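Acarbose Kinase Mak1 (PDB 6WB4) phosphorylates the antidiabetic drug acarbose, probably taking the phosphate from ATP, as a carbohydrate kinase of the pfkB (ribokinase-like) family. Local coordinates at residues 235-240 against 246-251; 206-211 against 227-232; 200-205 against 267-272; 182-187 against 212-217. All blocks are in the same frame, centred on the assembly; numbering follows the deposited sequence.

Interaction 1: 235-240 against 246-251. With ATP (adenosine-5'-triphosphate), chain H.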
# COMPACT_ATOMS: atom_id res chain seq x y z
N GLY B 235 -2.16 -5.10 -31.70
CA GLY B 235 -3.01 -3.98 -32.04
C GLY B 235 -4.45 -4.07 -31.57
O GLY B 235 -4.71 -4.32 -30.40
N ALA B 236 -5.38 -3.86 -32.49
CA ALA B 236 -6.80 -3.86 -32.15
C ALA B 236 -7.68 -4.33 -33.30
O ALA B 236 -7.32 -4.19 -34.48
CB ALA B 236 -7.24 -2.47 -31.71
N ARG B 237 -8.82 -4.91 -32.95
CA ARG B 237 -9.80 -5.39 -33.91
C ARG B 237 -11.15 -4.75 -33.61
O ARG B 237 -11.61 -4.75 -32.47
CB ARG B 237 -9.86 -6.92 -33.89
CG ARG B 237 -8.59 -7.56 -34.48
CD ARG B 237 -8.58 -9.09 -34.51
NE ARG B 237 -7.80 -9.71 -33.44
CZ ARG B 237 -8.18 -9.82 -32.18
NH1 ARG B 237 -9.35 -9.32 -31.80
NH2 ARG B 237 -7.39 -10.41 -31.29
N VAL B 238 -11.76 -4.20 -34.65
CA VAL B 238 -13.05 -3.53 -34.53
C VAL B 238 -14.14 -4.23 -35.34
O VAL B 238 -14.05 -4.35 -36.56
CB VAL B 238 -12.97 -2.06 -34.98
CG1 VAL B 238 -14.33 -1.40 -34.87
CG2 VAL B 238 -11.96 -1.29 -34.15
N TRP B 239 -15.16 -4.70 -34.64
CA TRP B 239 -16.28 -5.35 -35.29
C TRP B 239 -17.47 -4.42 -35.41
O TRP B 239 -17.87 -3.82 -34.42
CB TRP B 239 -16.71 -6.59 -34.50
CG TRP B 239 -15.62 -7.57 -34.25
CD1 TRP B 239 -14.65 -7.50 -33.30
CD2 TRP B 239 -15.43 -8.80 -34.94
NE1 TRP B 239 -13.84 -8.61 -33.37
CE2 TRP B 239 -14.30 -9.43 -34.37
CE3 TRP B 239 -16.09 -9.44 -35.99
CZ2 TRP B 239 -13.83 -10.65 -34.82
CZ3 TRP B 239 -15.62 -10.66 -36.44
CH2 TRP B 239 -14.50 -11.25 -35.85
N ARG B 240 -18.05 -4.33 -36.61
CA ARG B 240 -19.30 -3.60 -36.82
C ARG B 240 -20.43 -4.59 -37.10
O ARG B 240 -20.18 -5.74 -37.45
CB ARG B 240 -19.17 -2.60 -37.97
CG ARG B 240 -17.99 -1.66 -37.82
CD ARG B 240 -17.80 -0.76 -39.02
NE ARG B 240 -17.30 -1.47 -40.19
CZ ARG B 240 -16.80 -0.87 -41.27
NH1 ARG B 240 -16.73 0.46 -41.30
NH2 ARG B 240 -16.36 -1.58 -42.30
N PRO B 246 -13.76 -8.38 -39.09
CA PRO B 246 -13.26 -7.33 -38.21
C PRO B 246 -12.38 -6.33 -38.95
O PRO B 246 -11.61 -6.73 -39.83
CB PRO B 246 -12.43 -8.10 -37.18
CG PRO B 246 -11.95 -9.29 -37.92
CD PRO B 246 -13.03 -9.65 -38.91
N LEU B 247 -12.50 -5.05 -38.61
CA LEU B 247 -11.50 -4.07 -39.04
C LEU B 247 -10.27 -4.24 -38.17
O LEU B 247 -10.34 -4.16 -36.95
CB LEU B 247 -12.05 -2.64 -38.93
CG LEU B 247 -12.62 -2.04 -40.21
CD1 LEU B 247 -13.60 -3.00 -40.88
CD2 LEU B 247 -13.30 -0.71 -39.91
N ARG B 248 -9.14 -4.51 -38.81
CA ARG B 248 -7.90 -4.75 -38.08
C ARG B 248 -7.02 -3.51 -38.03
O ARG B 248 -6.75 -2.90 -39.06
CB ARG B 248 -7.15 -5.92 -38.73
CG ARG B 248 -7.99 -7.20 -38.78
CD ARG B 248 -7.23 -8.36 -39.38
NE ARG B 248 -7.58 -9.62 -38.73
CZ ARG B 248 -8.63 -10.37 -39.06
NH1 ARG B 248 -9.44 -9.99 -40.04
NH2 ARG B 248 -8.86 -11.50 -38.41
N ILE B 249 -6.60 -3.11 -36.83
CA ILE B 249 -5.78 -1.91 -36.68
C ILE B 249 -4.43 -2.24 -36.05
O ILE B 249 -4.34 -2.52 -34.86
CB ILE B 249 -6.46 -0.82 -35.83
CG1 ILE B 249 -7.78 -0.38 -36.46
CG2 ILE B 249 -5.57 0.40 -35.74
CD1 ILE B 249 -8.95 -1.17 -36.01
N SER B 250 -3.39 -2.16 -36.87
CA SER B 250 -2.04 -2.49 -36.44
C SER B 250 -1.57 -1.53 -35.35
O SER B 250 -1.93 -0.35 -35.36
CB SER B 250 -1.08 -2.44 -37.63
OG SER B 250 -1.60 -3.18 -38.73
N PRO B 251 -0.78 -2.04 -34.40
CA PRO B 251 -0.25 -1.16 -33.36
C PRO B 251 0.68 -0.12 -33.98
O PRO B 251 1.19 -0.34 -35.07
CB PRO B 251 0.50 -2.11 -32.42
CG PRO B 251 0.83 -3.29 -33.26
CD PRO B 251 -0.28 -3.42 -34.28
PG ATP H . -6.19 -2.31 -19.08
O1G ATP H . -4.80 -2.54 -18.52
O2G ATP H . -7.17 -3.43 -18.81
O3G ATP H . -6.73 -0.93 -18.83
PB ATP H . -5.58 -3.73 -21.43
O1B ATP H . -4.37 -4.33 -20.76
O2B ATP H . -6.83 -4.55 -21.62
O3B ATP H . -5.97 -2.36 -20.67
PA ATP H . -4.41 -4.08 -23.97
O1A ATP H . -5.41 -5.10 -24.46
O2A ATP H . -3.08 -4.54 -23.42
O3A ATP H . -5.13 -3.16 -22.87
O5' ATP H . -4.14 -3.01 -25.15
C5' ATP H . -5.08 -1.97 -25.42
C4' ATP H . -4.71 -1.15 -26.65
O4' ATP H . -3.56 -0.33 -26.41
C3' ATP H . -4.39 -2.01 -27.87
O3' ATP H . -5.50 -2.07 -28.76
C2' ATP H . -3.22 -1.33 -28.54
O2' ATP H . -3.65 -0.57 -29.68
C1' ATP H . -2.63 -0.42 -27.48
N9 ATP H . -1.42 -1.13 -27.00
C8 ATP H . -1.33 -1.84 -25.86
N7 ATP H . -0.10 -2.39 -25.71
C5 ATP H . 0.62 -2.04 -26.80
C6 ATP H . 1.99 -2.28 -27.28
N6 ATP H . 2.86 -3.03 -26.55
N1 ATP H . 2.35 -1.73 -28.46
C2 ATP H . 1.49 -0.98 -29.18
N3 ATP H . 0.23 -0.72 -28.81
C4 ATP H . -0.26 -1.21 -27.64

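Interaction 2: 206-211 against 227-232. With ATP (adenosine-5'-triphosphate), chain H.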
# COMPACT_ATOMS: atom_id res chain seq x y z
N ALA B 206 -7.66 -10.60 -23.84
CA ALA B 206 -6.90 -11.44 -22.90
C ALA B 206 -7.61 -12.70 -22.41
O ALA B 206 -6.99 -13.76 -22.30
CB ALA B 206 -6.48 -10.60 -21.70
N ALA B 207 -8.91 -12.60 -22.14
CA ALA B 207 -9.65 -13.72 -21.55
C ALA B 207 -10.78 -14.18 -22.47
O ALA B 207 -11.71 -14.85 -22.03
CB ALA B 207 -10.20 -13.33 -20.19
N LEU B 208 -10.69 -13.82 -23.74
CA LEU B 208 -11.78 -14.01 -24.68
C LEU B 208 -11.71 -15.34 -25.40
O LEU B 208 -10.94 -15.52 -26.33
CB LEU B 208 -11.80 -12.85 -25.68
CG LEU B 208 -13.13 -12.21 -26.07
CD1 LEU B 208 -14.05 -11.99 -24.89
CD2 LEU B 208 -12.82 -10.88 -26.73
N ARG B 209 -12.53 -16.28 -24.94
CA ARG B 209 -12.62 -17.59 -25.58
C ARG B 209 -13.72 -17.57 -26.64
O ARG B 209 -14.91 -17.50 -26.29
CB ARG B 209 -12.89 -18.68 -24.56
CG ARG B 209 -12.79 -20.08 -25.13
CD ARG B 209 -14.12 -20.82 -25.01
NE ARG B 209 -14.01 -22.22 -25.39
CZ ARG B 209 -14.73 -22.80 -26.34
NH1 ARG B 209 -15.63 -22.09 -27.02
NH2 ARG B 209 -14.56 -24.09 -26.62
N ASP B 210 -13.31 -17.55 -27.90
CA ASP B 210 -14.18 -17.39 -29.07
C ASP B 210 -14.65 -15.95 -29.20
O ASP B 210 -15.78 -15.62 -28.85
CB ASP B 210 -15.40 -18.32 -29.03
CG ASP B 210 -16.06 -18.46 -30.39
OD1 ASP B 210 -15.45 -18.02 -31.39
OD2 ASP B 210 -17.18 -19.00 -30.46
N GLU B 211 -13.77 -15.11 -29.73
CA GLU B 211 -14.08 -13.69 -29.91
C GLU B 211 -15.28 -13.50 -30.82
O GLU B 211 -16.25 -12.85 -30.44
CB GLU B 211 -12.86 -12.96 -30.47
CG GLU B 211 -13.06 -11.47 -30.62
CD GLU B 211 -11.82 -10.77 -31.13
OE1 GLU B 211 -10.72 -11.06 -30.62
OE2 GLU B 211 -11.94 -9.93 -32.05
N VAL B 227 -18.00 -3.28 -31.82
CA VAL B 227 -17.27 -3.83 -30.69
C VAL B 227 -15.78 -3.72 -30.95
O VAL B 227 -15.28 -4.21 -31.96
CB VAL B 227 -17.63 -5.30 -30.42
CG1 VAL B 227 -16.73 -5.88 -29.34
CG2 VAL B 227 -19.09 -5.44 -30.01
N VAL B 228 -15.08 -3.04 -30.05
CA VAL B 228 -13.64 -2.91 -30.19
C VAL B 228 -12.90 -3.87 -29.29
O VAL B 228 -12.97 -3.78 -28.06
CB VAL B 228 -13.18 -1.48 -29.88
CG1 VAL B 228 -11.67 -1.36 -30.06
CG2 VAL B 228 -13.92 -0.48 -30.77
N VAL B 229 -12.18 -4.81 -29.91
CA VAL B 229 -11.37 -5.75 -29.16
C VAL B 229 -9.93 -5.30 -29.18
O VAL B 229 -9.33 -5.16 -30.24
CB VAL B 229 -11.47 -7.18 -29.73
CG1 VAL B 229 -10.69 -8.15 -28.86
CG2 VAL B 229 -12.93 -7.60 -29.83
N MSE B 230 -9.38 -5.07 -28.00
CA MSE B 230 -8.00 -4.64 -27.88
C MSE B 230 -7.09 -5.83 -27.58
O MSE B 230 -7.46 -6.72 -26.79
CB MSE B 230 -7.88 -3.55 -26.82
CG MSE B 230 -8.42 -2.21 -27.32
SE MSE B 230 -9.08 -1.03 -25.92
CE MSE B 230 -10.35 -2.26 -25.10
N ALA B 231 -5.93 -5.87 -28.22
CA ALA B 231 -5.07 -7.04 -28.17
C ALA B 231 -3.61 -6.69 -27.90
O ALA B 231 -2.72 -7.52 -28.08
CB ALA B 231 -5.18 -7.82 -29.45
N GLY B 232 -3.37 -5.45 -27.49
CA GLY B 232 -2.04 -5.01 -27.11
C GLY B 232 -1.00 -5.17 -28.20
O GLY B 232 -0.94 -4.37 -29.14
PG ATP H . -6.19 -2.31 -19.08
O1G ATP H . -4.80 -2.54 -18.52
O2G ATP H . -7.17 -3.43 -18.81
O3G ATP H . -6.73 -0.93 -18.83
PB ATP H . -5.58 -3.73 -21.43
O1B ATP H . -4.37 -4.33 -20.76
O2B ATP H . -6.83 -4.55 -21.62
O3B ATP H . -5.97 -2.36 -20.67
PA ATP H . -4.41 -4.08 -23.97
O1A ATP H . -5.41 -5.10 -24.46
O2A ATP H . -3.08 -4.54 -23.42
O3A ATP H . -5.13 -3.16 -22.87
O5' ATP H . -4.14 -3.01 -25.15
C5' ATP H . -5.08 -1.97 -25.42
C4' ATP H . -4.71 -1.15 -26.65
O4' ATP H . -3.56 -0.33 -26.41
C3' ATP H . -4.39 -2.01 -27.87
O3' ATP H . -5.50 -2.07 -28.76
C2' ATP H . -3.22 -1.33 -28.54
O2' ATP H . -3.65 -0.57 -29.68
C1' ATP H . -2.63 -0.42 -27.48
N9 ATP H . -1.42 -1.13 -27.00
C8 ATP H . -1.33 -1.84 -25.86
N7 ATP H . -0.10 -2.39 -25.71
C5 ATP H . 0.62 -2.04 -26.80
C6 ATP H . 1.99 -2.28 -27.28
N6 ATP H . 2.86 -3.03 -26.55
N1 ATP H . 2.35 -1.73 -28.46
C2 ATP H . 1.49 -0.98 -29.18
N3 ATP H . 0.23 -0.72 -28.81
C4 ATP H . -0.26 -1.21 -27.64

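Interaction 3: 200-205 against 267-272. With ATP (adenosine-5'-triphosphate), chain H.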
# COMPACT_ATOMS: atom_id res chain seq x y z
N TYR B 200 -21.10 1.92 -27.60
CA TYR B 200 -19.74 1.59 -28.01
C TYR B 200 -19.11 0.68 -26.97
O TYR B 200 -18.88 1.09 -25.84
CB TYR B 200 -18.89 2.86 -28.20
CG TYR B 200 -19.65 4.05 -28.75
CD1 TYR B 200 -20.50 3.92 -29.84
CD2 TYR B 200 -19.52 5.30 -28.17
CE1 TYR B 200 -21.20 5.00 -30.34
CE2 TYR B 200 -20.22 6.39 -28.67
CZ TYR B 200 -21.06 6.23 -29.75
OH TYR B 200 -21.76 7.31 -30.24
N VAL B 201 -18.83 -0.56 -27.36
CA VAL B 201 -18.31 -1.54 -26.42
C VAL B 201 -16.82 -1.79 -26.64
O VAL B 201 -16.39 -2.03 -27.77
CB VAL B 201 -19.07 -2.88 -26.53
CG1 VAL B 201 -18.47 -3.95 -25.59
CG2 VAL B 201 -20.57 -2.67 -26.27
N PHE B 202 -16.05 -1.72 -25.56
CA PHE B 202 -14.62 -2.03 -25.61
C PHE B 202 -14.37 -3.25 -24.73
O PHE B 202 -14.94 -3.37 -23.64
CB PHE B 202 -13.77 -0.84 -25.13
CG PHE B 202 -13.94 0.41 -25.95
CD1 PHE B 202 -14.97 1.30 -25.68
CD2 PHE B 202 -13.08 0.69 -27.01
CE1 PHE B 202 -15.13 2.46 -26.44
CE2 PHE B 202 -13.23 1.85 -27.77
CZ PHE B 202 -14.25 2.73 -27.49
N VAL B 203 -13.53 -4.16 -25.20
CA VAL B 203 -13.22 -5.34 -24.42
C VAL B 203 -11.80 -5.84 -24.72
O VAL B 203 -11.30 -5.68 -25.84
CB VAL B 203 -14.24 -6.47 -24.67
CG1 VAL B 203 -14.23 -6.87 -26.15
CG2 VAL B 203 -13.97 -7.68 -23.76
N SER B 204 -11.16 -6.40 -23.70
CA SER B 204 -9.84 -7.00 -23.83
C SER B 204 -9.92 -8.35 -24.50
O SER B 204 -10.90 -9.07 -24.33
CB SER B 204 -9.17 -7.13 -22.47
OG SER B 204 -7.91 -7.76 -22.58
N ALA B 205 -8.90 -8.70 -25.28
CA ALA B 205 -8.82 -10.03 -25.88
C ALA B 205 -8.35 -11.07 -24.87
O ALA B 205 -8.61 -12.26 -25.03
CB ALA B 205 -7.91 -10.02 -27.08
N ASP B 267 -7.07 2.49 -21.46
CA ASP B 267 -7.77 3.71 -21.08
C ASP B 267 -7.51 4.82 -22.09
O ASP B 267 -8.42 5.58 -22.45
CB ASP B 267 -7.35 4.15 -19.69
CG ASP B 267 -7.54 3.06 -18.65
OD1 ASP B 267 -8.39 2.16 -18.88
OD2 ASP B 267 -6.86 3.11 -17.61
N SER B 268 -6.28 4.90 -22.57
CA SER B 268 -5.91 5.90 -23.55
C SER B 268 -6.50 5.61 -24.92
O SER B 268 -6.85 6.54 -25.66
CB SER B 268 -4.40 6.02 -23.64
OG SER B 268 -3.90 6.53 -22.42
N PHE B 269 -6.60 4.33 -25.27
CA PHE B 269 -7.23 3.97 -26.52
C PHE B 269 -8.65 4.53 -26.50
O PHE B 269 -9.06 5.21 -27.43
CB PHE B 269 -7.23 2.45 -26.72
CG PHE B 269 -7.67 2.02 -28.11
CD1 PHE B 269 -9.01 2.09 -28.48
CD2 PHE B 269 -6.76 1.53 -29.02
CE1 PHE B 269 -9.41 1.70 -29.74
CE2 PHE B 269 -7.16 1.14 -30.29
CZ PHE B 269 -8.48 1.23 -30.65
N VAL B 270 -9.37 4.25 -25.41
CA VAL B 270 -10.76 4.67 -25.28
C VAL B 270 -10.89 6.20 -25.33
O VAL B 270 -11.69 6.72 -26.12
CB VAL B 270 -11.39 4.12 -23.97
CG1 VAL B 270 -12.77 4.68 -23.76
CG2 VAL B 270 -11.46 2.57 -24.00
N ALA B 271 -10.10 6.91 -24.53
CA ALA B 271 -10.18 8.38 -24.46
C ALA B 271 -10.00 9.03 -25.84
O ALA B 271 -10.78 9.92 -26.21
CB ALA B 271 -9.15 8.92 -23.49
N ALA B 272 -8.98 8.60 -26.58
CA ALA B 272 -8.72 9.14 -27.91
C ALA B 272 -9.77 8.69 -28.92
O ALA B 272 -10.19 9.47 -29.77
CB ALA B 272 -7.33 8.74 -28.38
PG ATP H . -6.19 -2.31 -19.08
O1G ATP H . -4.80 -2.54 -18.52
O2G ATP H . -7.17 -3.43 -18.81
O3G ATP H . -6.73 -0.93 -18.83
PB ATP H . -5.58 -3.73 -21.43
O1B ATP H . -4.37 -4.33 -20.76
O2B ATP H . -6.83 -4.55 -21.62
O3B ATP H . -5.97 -2.36 -20.67
PA ATP H . -4.41 -4.08 -23.97
O1A ATP H . -5.41 -5.10 -24.46
O2A ATP H . -3.08 -4.54 -23.42
O3A ATP H . -5.13 -3.16 -22.87
O5' ATP H . -4.14 -3.01 -25.15
C5' ATP H . -5.08 -1.97 -25.42
C4' ATP H . -4.71 -1.15 -26.65
O4' ATP H . -3.56 -0.33 -26.41
C3' ATP H . -4.39 -2.01 -27.87
O3' ATP H . -5.50 -2.07 -28.76
C2' ATP H . -3.22 -1.33 -28.54
O2' ATP H . -3.65 -0.57 -29.68
C1' ATP H . -2.63 -0.42 -27.48
N9 ATP H . -1.42 -1.13 -27.00
C8 ATP H . -1.33 -1.84 -25.86
N7 ATP H . -0.10 -2.39 -25.71
C5 ATP H . 0.62 -2.04 -26.80
C6 ATP H . 1.99 -2.28 -27.28
N6 ATP H . 2.86 -3.03 -26.55
N1 ATP H . 2.35 -1.73 -28.46
C2 ATP H . 1.49 -0.98 -29.18
N3 ATP H . 0.23 -0.72 -28.81
C4 ATP H . -0.26 -1.21 -27.64

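Interaction 4: 182-187 against 212-217. With AC1 (4,6-dideoxy-4-{[(1S,4R,5S,6S)-4,5,6-trihydroxy-3-(hydroxymethyl)cyclohex-2-en-1-yl]amino}-alpha-D-glucopyranose), chain D.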
# COMPACT_ATOMS: atom_id res chain seq x y z
N HIS B 182 -13.05 -4.83 -20.12
CA HIS B 182 -11.74 -5.36 -19.73
C HIS B 182 -11.65 -6.85 -20.00
O HIS B 182 -12.17 -7.34 -21.01
CB HIS B 182 -11.47 -5.04 -18.26
CG HIS B 182 -11.54 -3.58 -17.96
ND1 HIS B 182 -10.61 -2.68 -18.44
CD2 HIS B 182 -12.45 -2.85 -17.28
CE1 HIS B 182 -10.94 -1.46 -18.04
NE2 HIS B 182 -12.05 -1.54 -17.34
N ASP B 183 -10.99 -7.58 -19.11
CA ASP B 183 -10.84 -9.02 -19.30
C ASP B 183 -12.15 -9.72 -18.98
O ASP B 183 -12.41 -10.12 -17.84
CB ASP B 183 -9.70 -9.55 -18.43
CG ASP B 183 -9.87 -9.17 -16.98
OD1 ASP B 183 -10.48 -8.11 -16.74
OD2 ASP B 183 -9.42 -9.92 -16.09
N TRP B 184 -12.98 -9.89 -20.00
CA TRP B 184 -14.26 -10.58 -19.86
C TRP B 184 -14.19 -11.85 -20.68
O TRP B 184 -13.67 -11.83 -21.79
CB TRP B 184 -15.41 -9.68 -20.32
CG TRP B 184 -16.78 -10.30 -20.20
CD1 TRP B 184 -17.29 -10.95 -19.12
CD2 TRP B 184 -17.81 -10.32 -21.21
NE1 TRP B 184 -18.58 -11.37 -19.39
CE2 TRP B 184 -18.92 -11.00 -20.66
CE3 TRP B 184 -17.91 -9.83 -22.52
CZ2 TRP B 184 -20.10 -11.21 -21.37
CZ3 TRP B 184 -19.08 -10.04 -23.23
CH2 TRP B 184 -20.16 -10.71 -22.65
N ASP B 185 -14.67 -12.97 -20.14
CA ASP B 185 -14.53 -14.25 -20.83
C ASP B 185 -15.61 -14.45 -21.88
O ASP B 185 -15.53 -15.37 -22.70
CB ASP B 185 -14.57 -15.43 -19.84
CG ASP B 185 -15.75 -15.36 -18.89
OD1 ASP B 185 -16.82 -14.85 -19.27
OD2 ASP B 185 -15.61 -15.87 -17.76
N GLY B 186 -16.63 -13.60 -21.83
CA GLY B 186 -17.73 -13.70 -22.77
C GLY B 186 -18.82 -14.62 -22.24
O GLY B 186 -19.81 -14.86 -22.92
N VAL B 187 -18.63 -15.11 -21.02
CA VAL B 187 -19.55 -16.06 -20.40
C VAL B 187 -20.15 -15.53 -19.11
O VAL B 187 -21.36 -15.67 -18.88
CB VAL B 187 -18.84 -17.41 -20.11
CG1 VAL B 187 -19.75 -18.36 -19.35
CG2 VAL B 187 -18.33 -18.05 -21.39
N SER B 212 -15.21 -14.07 -32.02
CA SER B 212 -16.26 -13.89 -33.01
C SER B 212 -17.62 -14.37 -32.50
O SER B 212 -18.67 -13.88 -32.93
CB SER B 212 -15.89 -14.61 -34.31
OG SER B 212 -15.62 -15.98 -34.08
N GLY B 213 -17.60 -15.34 -31.59
CA GLY B 213 -18.81 -15.82 -30.96
C GLY B 213 -19.37 -14.78 -30.01
O GLY B 213 -20.56 -14.44 -30.06
N VAL B 214 -18.51 -14.30 -29.12
CA VAL B 214 -18.89 -13.27 -28.15
C VAL B 214 -19.39 -12.00 -28.85
O VAL B 214 -20.40 -11.42 -28.44
CB VAL B 214 -17.72 -12.93 -27.22
CG1 VAL B 214 -18.10 -11.78 -26.31
CG2 VAL B 214 -17.33 -14.16 -26.41
N VAL B 215 -18.70 -11.58 -29.90
CA VAL B 215 -19.12 -10.41 -30.66
C VAL B 215 -20.52 -10.60 -31.24
O VAL B 215 -21.38 -9.72 -31.11
CB VAL B 215 -18.15 -10.08 -31.82
CG1 VAL B 215 -18.75 -9.00 -32.70
CG2 VAL B 215 -16.79 -9.65 -31.29
N ALA B 216 -20.74 -11.75 -31.86
CA ALA B 216 -22.03 -12.07 -32.48
C ALA B 216 -23.13 -12.04 -31.43
O ALA B 216 -24.21 -11.50 -31.66
CB ALA B 216 -21.97 -13.42 -33.16
N ASP B 217 -22.83 -12.63 -30.29
CA ASP B 217 -23.73 -12.60 -29.16
C ASP B 217 -24.06 -11.17 -28.75
O ASP B 217 -25.22 -10.84 -28.49
CB ASP B 217 -23.11 -13.36 -27.98
CG ASP B 217 -23.99 -13.33 -26.75
OD1 ASP B 217 -25.18 -13.71 -26.86
OD2 ASP B 217 -23.49 -12.91 -25.69
C1 AC1 D . -13.08 -6.15 -13.85
O2 AC1 D . -11.88 -8.23 -14.19
C2 AC1 D . -11.79 -6.80 -14.33
C4A AC1 D . -5.75 -3.24 -13.09
C3 AC1 D . -10.57 -6.28 -13.58
O3 AC1 D . -9.40 -6.70 -14.31
C4 AC1 D . -10.56 -4.75 -13.45
N4A AC1 D . -9.70 -4.37 -12.34
C5 AC1 D . -11.95 -4.13 -13.22
O5 AC1 D . -12.95 -4.74 -14.03
C6 AC1 D . -11.94 -2.65 -13.57
C1B AC1 D . -8.25 -4.44 -12.49
C2B AC1 D . -7.54 -3.60 -11.42
O2B AC1 D . -8.50 -2.94 -10.57
C3B AC1 D . -6.58 -2.57 -12.01
O3B AC1 D . -5.74 -2.01 -10.98
O4 AC1 D . -4.67 -2.41 -13.53
C5B AC1 D . -6.73 -3.45 -14.19
C7B AC1 D . -7.88 -4.07 -13.91
C6B AC1 D . -6.49 -2.95 -15.59
O6B AC1 D . -7.68 -2.28 -16.05

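Interaction 1: 235-240 against 246-251
Strands 236-240 and 247-249 form an antiparallel beta hairpin at one margin of the large sheet, with Ala236 facing Ile249 and Val238 facing Leu247 in hydrogen-bonded pairs. Each pair gives two backbone bonds; Ile249 N to Ala236 O (2.7 Å) and Val238 N to Leu247 O (2.7 Å) are both nearly straight. Between them Arg237 and Arg248 make a non-hydrogen-bonded pair on the other face. Ala236, Val238, Leu247 and Ile249 share one face, from which Val238 and Ile249 pack on Ala287 of helix 283-298. There CG2 of Val238, anti to the carbonyl carbon (chi1 179°), meets Ile249 CD1 at 3.5 Å, while Val238 CB and Leu247 CB sit abreast. Toward the turn, Pro246 lies alongside the Trp239 indole and sets CB over the centre of its six-membered ring, 3.6 Å from the centroid, a CH-pi contact. The guanidinium of Arg240 folds back at chi3 (-71°) and spreads one face over the Leu247 methyls; its NH2 also makes a salt bridge with Asp243. At the far end the hairpin reaches the nucleotide: ATP O3' donates to Gly235 O (2.9 Å), and Pro251 CB touches the adenine at C2 (3.6 Å). Ribose and base thus rest against the open end of an antiparallel hairpin that extends the otherwise largely parallel sheet of a ribokinase-like fold.

Interaction 2: 206-211 against 227-232
Val229, on strand 226-230, meets both Leu208 and Glu211 of the 206-211 loop, and it is the one residue of 227-232 to do so. Val227 and Val228 come first on the strand: Val227 turns to Val218 and Phe219 of helix 211-221, Val228 to the other face, where it packs on Phe269 and Phe273. Val229 then points at the loop. Its CG1, anti to the backbone N (chi1 -176°), is met tip to tip by Leu208 CD2 at 4.1 Å. From the same segment Glu211 reaches toward Val229, and its carboxylate straddles the two methyls, OE1 3.4 Å from Val229 CG1 and OE2 3.4 Å from Val229 CG2. An extended chain carries the carboxylate this far, and its polar partners fix it: OE1 forms a salt bridge with Arg237 NH1 and OE2 takes a hydrogen bond from Trp239 NE1. Met230, a selenomethionine introduced by labelling, faces the nucleotide, with CG 3.3 Å from ATP O3'. Ala231 and Gly232 then both face Gly235, a classic beta bulge; Gly232 N lies 3.5 Å from ATP O5'. The strand is flanked in the sheet by 200-204 and 236-240, with the 206-211 loop and helix 211-221 on the Val229 face and helix 265-280 on the Met230 face.

Interaction 3: 200-205 against 267-272
Phe202 on strand 200-204 takes Val270 of helix 265-280 against its ring, joining the central sheet of the ribokinase-like alpha/beta fold to a helix that covers one of its faces. These two residues bury most of the surface, and Phe269, one position earlier on the helix, adds the rest. Val270 CG2 lies over one face of the Phe202 ring, 3.9 Å from the centroid in a CH-pi contact and displaced toward the rim, closest to CG (3.8 Å). Phe202 points toward the helix, and chi1 of -60°, with CG anti to the carbonyl carbon, turns one ring face to Val270; Phe273 meets the ring edge-to-face. The interface is buried and wholly apolar, and no hydrogen bond crosses it. The helix start and the strand end both approach the triphosphate: Asp267, which closes the Gly-Ala-Gly-Asp signature of the family, has OD1 3.5 Å from ATP O3G, and Ser204 OG lies 3.5 Å from ATP O2B. Phe269 joins this nucleotide side to the core. Held anti to the backbone N (chi1 -171°), its ring has two neighbours near its plane: Phe202 CE2 at 4.3 Å from Phe269 CD1, and the ribose O2' of ATP at 3.8 Å from Phe269 CD2.

Interaction 4: 182-187 against 212-217
Val214 on helix 211-221 pushes its two methyls against Trp184 and Gly186 of the loop 182-187. CG1, anti to the backbone N (chi1 175°), meets Trp184 CZ3 at 3.7 Å; CG2, on the other branch, meets Gly186 CA at 3.7 Å. Trp184, its own CG likewise opposite the backbone N (chi1 -179°), lays its ring against its own loop: Gly186 CA sits 3.5 Å above the Trp184 ring, over its centre, at a positive phi. Asp185 turns back to receive Val187 N on OD1, an Asx turn, and the same oxygen accepts from Ala188 N. The indole is held further by its NE1 bond to Ala188 O and by a stack with His191. Asp183 places its carboxylate between backbone N and carbonyl carbon (chi1 54°), where OD1 accepts from O3 of the acarbose unit AC1 at 3.0 Å and, weakly, from AC1 O2. One short loop therefore joins a helix to the sugar-binding site of a pfkB-type kinase.

Overall arrangement
Three of the contacts use neighbouring strands of the large sheet, in the order 200-204 (interaction 3), 226-230 (interaction 2), then the hairpin 236-240 and 247-249 (interaction 1). Interactions 2 and 4 lie closest, with centres about 7 Å apart, and loop 206-211 runs straight into helix 211-221, which carries 212-217; interactions 1 and 4, and 3 and 4, are about 15 Å apart. Along the chain, interactions 1 and 2 are nested within the span closed by interaction 3, while interaction 4 crosses both 2 and 3. Interactions 1, 2 and 3 all touch ATP and interaction 4 touches the acarbose unit, so interleaved pieces of one alpha/beta core line both the nucleotide and the sugar pocket.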